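Local coordinates for protein aromatic-amino-acid:2-oxoglutarate transaminase (Candida albicans, PDB 6HND) that probably transfers amino groups between aromatic amino acids and 2-oxo acids such as 2-oxoglutarate, using pyridoxal 5'-phosphate as cofactor, at residues S2-I8 / H355-A361; T150-Y155 / S323-T329. All coordinates share one frame; numbering follows the deposited sequence.

Both contacts lie beside the central seven-stranded sheet of this aminotransferase, among the segments that lead into or out of its strands, and their centres are about 15 Å apart on the same side of the chain's centre. Along the chain, contact 2 (150-155 with 323-329) falls within the span between the two segments of contact 1. Segment 150-155 leads into strand 158-163, segment 323-329 comes before strand 333-338, and His355 ends strand 350-355, which runs between those two. They also touch directly, His355 N lying 3.3 Å from Tyr155 OH. Together they illustrate how the ends of neighbouring strands bring together segments far apart in sequence, here including the extreme N-terminus.

Contact 1: S2-I8 / H355-A361; sequences SDPTHLI and HKEVIDA
Pro4 lies against the imidazole of His355 in a CH-pi contact, an example of how an N-terminal loop can be anchored on the first turn of a distant helix. Pro4 CD stands 3.5 Å from the centroid of the His355 ring and only 15° off its normal, while CG reaches back to His355 CB. The ring is offered to the proline by a first torsion that places CG anti to the backbone N (chi1 -161°). Its rotation is fixed by a second task: His355 is the N-cap of helix 356-369, and its ND1 accepts from Glu357 N at 3.2 Å in a nearly straight bond (170°), although the donor is tilted out of the ring plane. One imidazole thus caps the helix and receives the loop on a face.

Apolar contacts continue the seam. Pro4 CG meets Val358 CG2 at 3.9 Å, and the same methyl faces Ile8 CG1. The two arms of Ile8 split over the helix, CD1 approaching Glu357 O at 3.7 Å and CG2 lying 4.3 Å from Ala361 CB.

The polar contacts are looser. Asp3 forms an Asx turn, OD1 accepting from Thr5 N at 3.2 Å, with the donor well above the carboxylate plane. Asp3 OD2 and Glu357 OE2 are 3.8 Å apart, the two carboxylates steeply turned against each other, a proximity of like charges which may raise the pKa of one of them somewhat. Thr5 OG1 lies near both carboxylates.

Behind the apolar seam stands helix 166-177, where Val358 packs on Val176 and Phe177 and Ala361 on Val176. Leu7 also reaches Phe177, so loop and helix share this support, while Ile359 turns to strand 158-163.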
loop_
_atom_site.group_PDB
_atom_site.type_symbol
_atom_site.label_atom_id
_atom_site.label_comp_id
_atom_site.label_asym_id
_atom_site.label_seq_id
_atom_site.Cartn_x
_atom_site.Cartn_y
_atom_site.Cartn_z
ATOM N N SER B 2 -19.173 26.481 0.484
ATOM C CA SER B 2 -18.464 26.069 -0.767
ATOM C C SER B 2 -17.101 25.413 -0.458
ATOM O O SER B 2 -16.241 25.371 -1.375
ATOM C CB SER B 2 -18.313 27.244 -1.702
ATOM O OG SER B 2 -17.405 28.191 -1.160
ATOM N N ASP B 3 -16.898 24.896 0.764
ATOM C CA ASP B 3 -15.852 23.876 1.059
ATOM C C ASP B 3 -16.409 22.894 2.085
ATOM O O ASP B 3 -17.365 23.213 2.775
ATOM C CB ASP B 3 -14.509 24.515 1.450
ATOM C CG ASP B 3 -14.305 24.827 2.923
ATOM O OD1 ASP B 3 -15.179 24.448 3.744
ATOM O OD2 ASP B 3 -13.264 25.461 3.243
ATOM N N PRO B 4 -15.823 21.674 2.217
ATOM C CA PRO B 4 -16.288 20.657 3.160
ATOM C C PRO B 4 -15.460 20.466 4.437
ATOM O O PRO B 4 -15.559 19.415 5.037
ATOM C CB PRO B 4 -16.129 19.414 2.282
ATOM C CG PRO B 4 -14.843 19.668 1.501
ATOM C CD PRO B 4 -14.702 21.167 1.401
ATOM N N THR B 5 -14.699 21.481 4.839
ATOM C CA THR B 5 -13.916 21.530 6.107
ATOM C C THR B 5 -14.753 20.944 7.259
ATOM O O THR B 5 -14.208 20.158 8.090
ATOM C CB THR B 5 -13.472 22.973 6.397
ATOM O OG1 THR B 5 -12.595 23.370 5.346
ATOM C CG2 THR B 5 -12.764 23.151 7.724
ATOM N N HIS B 6 -16.028 21.310 7.359
ATOM C CA HIS B 6 -16.868 20.894 8.517
ATOM C C HIS B 6 -17.040 19.361 8.536
ATOM O O HIS B 6 -17.383 18.817 9.624
ATOM C CB HIS B 6 -18.207 21.655 8.507
ATOM C CG HIS B 6 -19.115 21.283 7.381
ATOM N ND1 HIS B 6 -18.858 21.645 6.060
ATOM C CD2 HIS B 6 -20.277 20.593 7.372
ATOM C CE1 HIS B 6 -19.820 21.189 5.289
ATOM N NE2 HIS B 6 -20.718 20.547 6.071
ATOM N N LEU B 7 -16.871 18.678 7.392
ATOM C CA LEU B 7 -17.164 17.214 7.295
ATOM C C LEU B 7 -15.887 16.402 7.561
ATOM O O LEU B 7 -15.981 15.204 7.866
ATOM C CB LEU B 7 -17.744 16.881 5.915
ATOM C CG LEU B 7 -19.126 17.448 5.569
ATOM C CD1 LEU B 7 -19.371 17.375 4.066
ATOM C CD2 LEU B 7 -20.220 16.726 6.303
ATOM N N ILE B 8 -14.719 17.003 7.445
ATOM C CA ILE B 8 -13.441 16.272 7.714
ATOM C C ILE B 8 -13.388 15.849 9.190
ATOM O O ILE B 8 -13.712 16.652 10.070
ATOM C CB ILE B 8 -12.242 17.100 7.242
ATOM C CG1 ILE B 8 -12.323 17.274 5.726
ATOM C CG2 ILE B 8 -10.931 16.459 7.664
ATOM C CD1 ILE B 8 -11.257 18.187 5.153
ATOM N N HIS B 355 -12.467 17.188 -2.774
ATOM C CA HIS B 355 -12.015 18.567 -2.465
ATOM C C HIS B 355 -10.523 18.545 -2.098
ATOM O O HIS B 355 -10.080 17.611 -1.354
ATOM C CB HIS B 355 -12.888 19.210 -1.368
ATOM C CG HIS B 355 -12.772 20.703 -1.333
ATOM N ND1 HIS B 355 -11.836 21.350 -0.551
ATOM C CD2 HIS B 355 -13.441 21.669 -2.021
ATOM C CE1 HIS B 355 -11.943 22.646 -0.752
ATOM N NE2 HIS B 355 -12.924 22.870 -1.653
ATOM N N LYS B 356 -9.785 19.545 -2.580
ATOM C CA LYS B 356 -8.388 19.855 -2.187
ATOM C C LYS B 356 -8.168 19.519 -0.709
ATOM O O LYS B 356 -7.125 18.914 -0.398
ATOM C CB LYS B 356 -8.078 21.338 -2.433
ATOM C CG LYS B 356 -6.998 21.630 -3.467
ATOM C CD LYS B 356 -7.404 22.626 -4.575
ATOM C CE LYS B 356 -8.078 23.904 -4.095
ATOM N NZ LYS B 356 -7.285 24.634 -3.072
ATOM N N GLU B 357 -9.055 19.986 0.172
ATOM C CA GLU B 357 -8.824 19.940 1.629
ATOM C C GLU B 357 -9.033 18.497 2.070
ATOM O O GLU B 357 -8.306 18.072 2.995
ATOM C CB GLU B 357 -9.688 20.966 2.373
ATOM C CG GLU B 357 -9.229 22.412 2.125
ATOM C CD GLU B 357 -9.406 23.450 3.226
ATOM O OE1 GLU B 357 -9.385 23.088 4.424
ATOM O OE2 GLU B 357 -9.542 24.648 2.887
ATOM N N VAL B 358 -9.958 17.774 1.425
ATOM C CA VAL B 358 -10.168 16.324 1.697
ATOM C C VAL B 358 -8.919 15.561 1.224
ATOM O O VAL B 358 -8.399 14.757 2.023
ATOM C CB VAL B 358 -11.486 15.792 1.097
ATOM C CG1 VAL B 358 -11.573 14.277 1.171
ATOM C CG2 VAL B 358 -12.710 16.406 1.775
ATOM N N ILE B 359 -8.404 15.830 0.021
ATOM C CA ILE B 359 -7.168 15.167 -0.503
ATOM C C ILE B 359 -5.992 15.418 0.449
ATOM O O ILE B 359 -5.181 14.480 0.633
ATOM C CB ILE B 359 -6.812 15.601 -1.942
ATOM C CG1 ILE B 359 -7.934 15.296 -2.948
ATOM C CG2 ILE B 359 -5.497 14.979 -2.380
ATOM C CD1 ILE B 359 -8.590 13.927 -2.783
ATOM N N ASP B 360 -5.862 16.618 1.019
ATOM C CA ASP B 360 -4.685 16.971 1.856
ATOM C C ASP B 360 -4.689 16.103 3.113
ATOM O O ASP B 360 -3.601 15.696 3.569
ATOM C CB ASP B 360 -4.668 18.451 2.266
ATOM C CG ASP B 360 -4.308 19.395 1.138
ATOM O OD1 ASP B 360 -3.701 18.910 0.139
ATOM O OD2 ASP B 360 -4.675 20.610 1.244
ATOM N N ALA B 361 -5.865 15.907 3.692
ATOM C CA ALA B 361 -6.067 15.095 4.906
ATOM C C ALA B 361 -5.796 13.628 4.554
ATOM O O ALA B 361 -5.098 12.977 5.339
ATOM C CB ALA B 361 -7.443 15.319 5.477
#

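Contact 2: T150-Y155 / S323-T329; sequences THKPNY and SYLELDT
A His-carboxylate hydrogen bond joins His151, near the end of helix 137-151, to Glu326, just after an ST turn in the loop before strand 333-338, within the aminotransferase fold. His151 ND1 donates to Glu326 OE2 over 2.6 Å, nearly straight at 164°. The oxygen lies in the imidazole plane, at the ring edge, although ring and carboxylate planes are 57° apart. Extended beyond CG (chi2 170°), Glu326 carries this oxygen to the histidine and back to the start of the turn, where Ser323 N donates to Glu326 OE2 over 2.8 Å from above the carboxylate plane. Two donors therefore grip one oxygen, which probably favours the charged form of Glu326. Ser323 OG closes the ST turn by accepting from Leu325 N, and is also hydrogen-bonded to Glu279.

Farther along, the backbones draw together at Leu325 O, which accepts from Asn154 N at 3.1 Å and also receives a CA-H...O contact from Pro153. The proline ring lies alongside Leu325, pointing the same way. Asn154 CB rests close to two carbonyl oxygens, those of Glu326 and Asp328.

Asp328 is held mainly from outside, by Tyr267, Arg332 and Val333. The Tyr155 ring edge passes its carbonyl, CD1 lying 3.4 Å from Asp328 O, and one water finishes the seam, accepting from Tyr155 OH at 2.5 Å and donating to Asp328 OD2 at 2.7 Å.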
loop_
_atom_site.group_PDB
_atom_site.type_symbol
_atom_site.label_atom_id
_atom_site.label_comp_id
_atom_site.label_asym_id
_atom_site.label_seq_id
_atom_site.Cartn_x
_atom_site.Cartn_y
_atom_site.Cartn_z
ATOM N N THR B 150 -15.047 12.339 -18.370
ATOM C CA THR B 150 -16.135 11.364 -18.060
ATOM C C THR B 150 -17.126 11.910 -17.029
ATOM O O THR B 150 -18.318 11.557 -17.134
ATOM C CB THR B 150 -15.570 10.012 -17.588
ATOM O OG1 THR B 150 -14.862 10.187 -16.352
ATOM C CG2 THR B 150 -14.673 9.399 -18.643
ATOM N N HIS B 151 -16.655 12.676 -16.046
ATOM C CA HIS B 151 -17.428 12.965 -14.803
ATOM C C HIS B 151 -16.995 14.283 -14.153
ATOM O O HIS B 151 -16.697 14.247 -12.961
ATOM C CB HIS B 151 -17.226 11.826 -13.794
ATOM C CG HIS B 151 -17.901 10.534 -14.123
ATOM N ND1 HIS B 151 -19.267 10.431 -14.275
ATOM C CD2 HIS B 151 -17.402 9.279 -14.241
ATOM C CE1 HIS B 151 -19.579 9.166 -14.480
ATOM N NE2 HIS B 151 -18.447 8.433 -14.458
ATOM N N LYS B 152 -16.946 15.385 -14.906
ATOM C CA LYS B 152 -16.401 16.699 -14.457
ATOM C C LYS B 152 -17.124 17.145 -13.188
ATOM O O LYS B 152 -18.340 17.293 -13.186
ATOM C CB LYS B 152 -16.561 17.746 -15.565
ATOM C CG LYS B 152 -15.784 19.040 -15.366
ATOM C CD LYS B 152 -16.153 20.098 -16.387
ATOM C CE LYS B 152 -16.685 21.366 -15.750
ATOM N NZ LYS B 152 -15.583 22.238 -15.281
ATOM N N PRO B 153 -16.417 17.369 -12.057
ATOM C CA PRO B 153 -17.043 17.965 -10.877
ATOM C C PRO B 153 -17.661 19.345 -11.172
ATOM O O PRO B 153 -17.163 20.066 -12.016
ATOM C CB PRO B 153 -15.881 18.074 -9.882
ATOM C CG PRO B 153 -14.899 17.011 -10.327
ATOM C CD PRO B 153 -15.002 17.047 -11.834
ATOM N N ASN B 154 -18.743 19.674 -10.486
ATOM C CA ASN B 154 -19.479 20.945 -10.684
ATOM C C ASN B 154 -18.898 22.018 -9.765
ATOM O O ASN B 154 -19.699 22.753 -9.168
ATOM C CB ASN B 154 -20.980 20.737 -10.444
ATOM C CG ASN B 154 -21.842 21.863 -10.977
ATOM O OD1 ASN B 154 -21.448 22.533 -11.917
ATOM N ND2 ASN B 154 -22.986 22.099 -10.356
ATOM N N TYR B 155 -17.568 22.065 -9.605
ATOM C CA TYR B 155 -16.828 23.082 -8.794
ATOM C C TYR B 155 -15.356 22.933 -9.155
ATOM O O TYR B 155 -15.024 21.928 -9.826
ATOM C CB TYR B 155 -17.089 22.959 -7.285
ATOM C CG TYR B 155 -16.433 21.767 -6.615
ATOM C CD1 TYR B 155 -16.976 20.494 -6.732
ATOM C CD2 TYR B 155 -15.239 21.891 -5.920
ATOM C CE1 TYR B 155 -16.369 19.375 -6.194
ATOM C CE2 TYR B 155 -14.633 20.788 -5.338
ATOM C CZ TYR B 155 -15.199 19.526 -5.468
ATOM O OH TYR B 155 -14.582 18.440 -4.924
ATOM N N SER B 323 -21.823 10.910 -12.366
ATOM C CA SER B 323 -21.253 10.797 -11.004
ATOM C C SER B 323 -21.908 11.841 -10.102
ATOM O O SER B 323 -22.256 12.935 -10.597
ATOM C CB SER B 323 -19.726 10.957 -11.039
ATOM O OG SER B 323 -19.167 11.183 -9.741
ATOM N N TYR B 324 -22.012 11.524 -8.812
ATOM C CA TYR B 324 -22.296 12.499 -7.727
ATOM C C TYR B 324 -21.350 13.710 -7.803
ATOM O O TYR B 324 -21.749 14.772 -7.308
ATOM C CB TYR B 324 -22.284 11.792 -6.365
ATOM C CG TYR B 324 -23.579 11.065 -6.069
ATOM C CD1 TYR B 324 -24.666 11.750 -5.531
ATOM C CD2 TYR B 324 -23.744 9.723 -6.367
ATOM C CE1 TYR B 324 -25.858 11.107 -5.235
ATOM C CE2 TYR B 324 -24.934 9.064 -6.085
ATOM C CZ TYR B 324 -25.997 9.762 -5.531
ATOM O OH TYR B 324 -27.185 9.151 -5.275
ATOM N N LEU B 325 -20.153 13.582 -8.376
ATOM C CA LEU B 325 -19.200 14.722 -8.551
ATOM C C LEU B 325 -19.882 15.811 -9.389
ATOM O O LEU B 325 -19.583 17.012 -9.192
ATOM C CB LEU B 325 -17.924 14.259 -9.270
ATOM C CG LEU B 325 -16.919 13.387 -8.501
ATOM C CD1 LEU B 325 -15.731 13.044 -9.395
ATOM C CD2 LEU B 325 -16.435 14.042 -7.209
ATOM N N GLU B 326 -20.715 15.383 -10.338
ATOM C CA GLU B 326 -21.319 16.270 -11.357
ATOM C C GLU B 326 -22.413 17.106 -10.684
ATOM O O GLU B 326 -22.727 18.140 -11.244
ATOM C CB GLU B 326 -21.801 15.453 -12.557
ATOM C CG GLU B 326 -20.627 14.874 -13.317
ATOM C CD GLU B 326 -20.958 13.853 -14.389
ATOM O OE1 GLU B 326 -21.518 14.252 -15.386
ATOM O OE2 GLU B 326 -20.602 12.671 -14.229
ATOM N N LEU B 327 -22.924 16.671 -9.531
ATOM C CA LEU B 327 -23.948 17.391 -8.740
ATOM C C LEU B 327 -23.299 18.260 -7.672
ATOM O O LEU B 327 -23.932 19.233 -7.241
ATOM C CB LEU B 327 -24.867 16.356 -8.084
ATOM C CG LEU B 327 -25.528 15.387 -9.063
ATOM C CD1 LEU B 327 -26.512 14.501 -8.342
ATOM C CD2 LEU B 327 -26.228 16.153 -10.177
ATOM N N ASP B 328 -22.106 17.870 -7.228
ATOM C CA ASP B 328 -21.399 18.441 -6.054
ATOM C C ASP B 328 -20.900 19.842 -6.417
ATOM O O ASP B 328 -20.268 20.000 -7.490
ATOM C CB ASP B 328 -20.263 17.509 -5.610
ATOM C CG ASP B 328 -19.667 17.835 -4.254
ATOM O OD1 ASP B 328 -20.343 18.555 -3.459
ATOM O OD2 ASP B 328 -18.556 17.324 -3.989
ATOM N N THR B 329 -21.220 20.814 -5.570
ATOM C CA THR B 329 -20.749 22.222 -5.665
ATOM C C THR B 329 -19.768 22.561 -4.528
ATOM O O THR B 329 -19.076 23.582 -4.675
ATOM C CB THR B 329 -21.953 23.172 -5.687
ATOM O OG1 THR B 329 -22.755 22.946 -4.526
ATOM C CG2 THR B 329 -22.792 22.994 -6.937
HETATM O O HOH W 1 -16.128 16.466 -4.953
#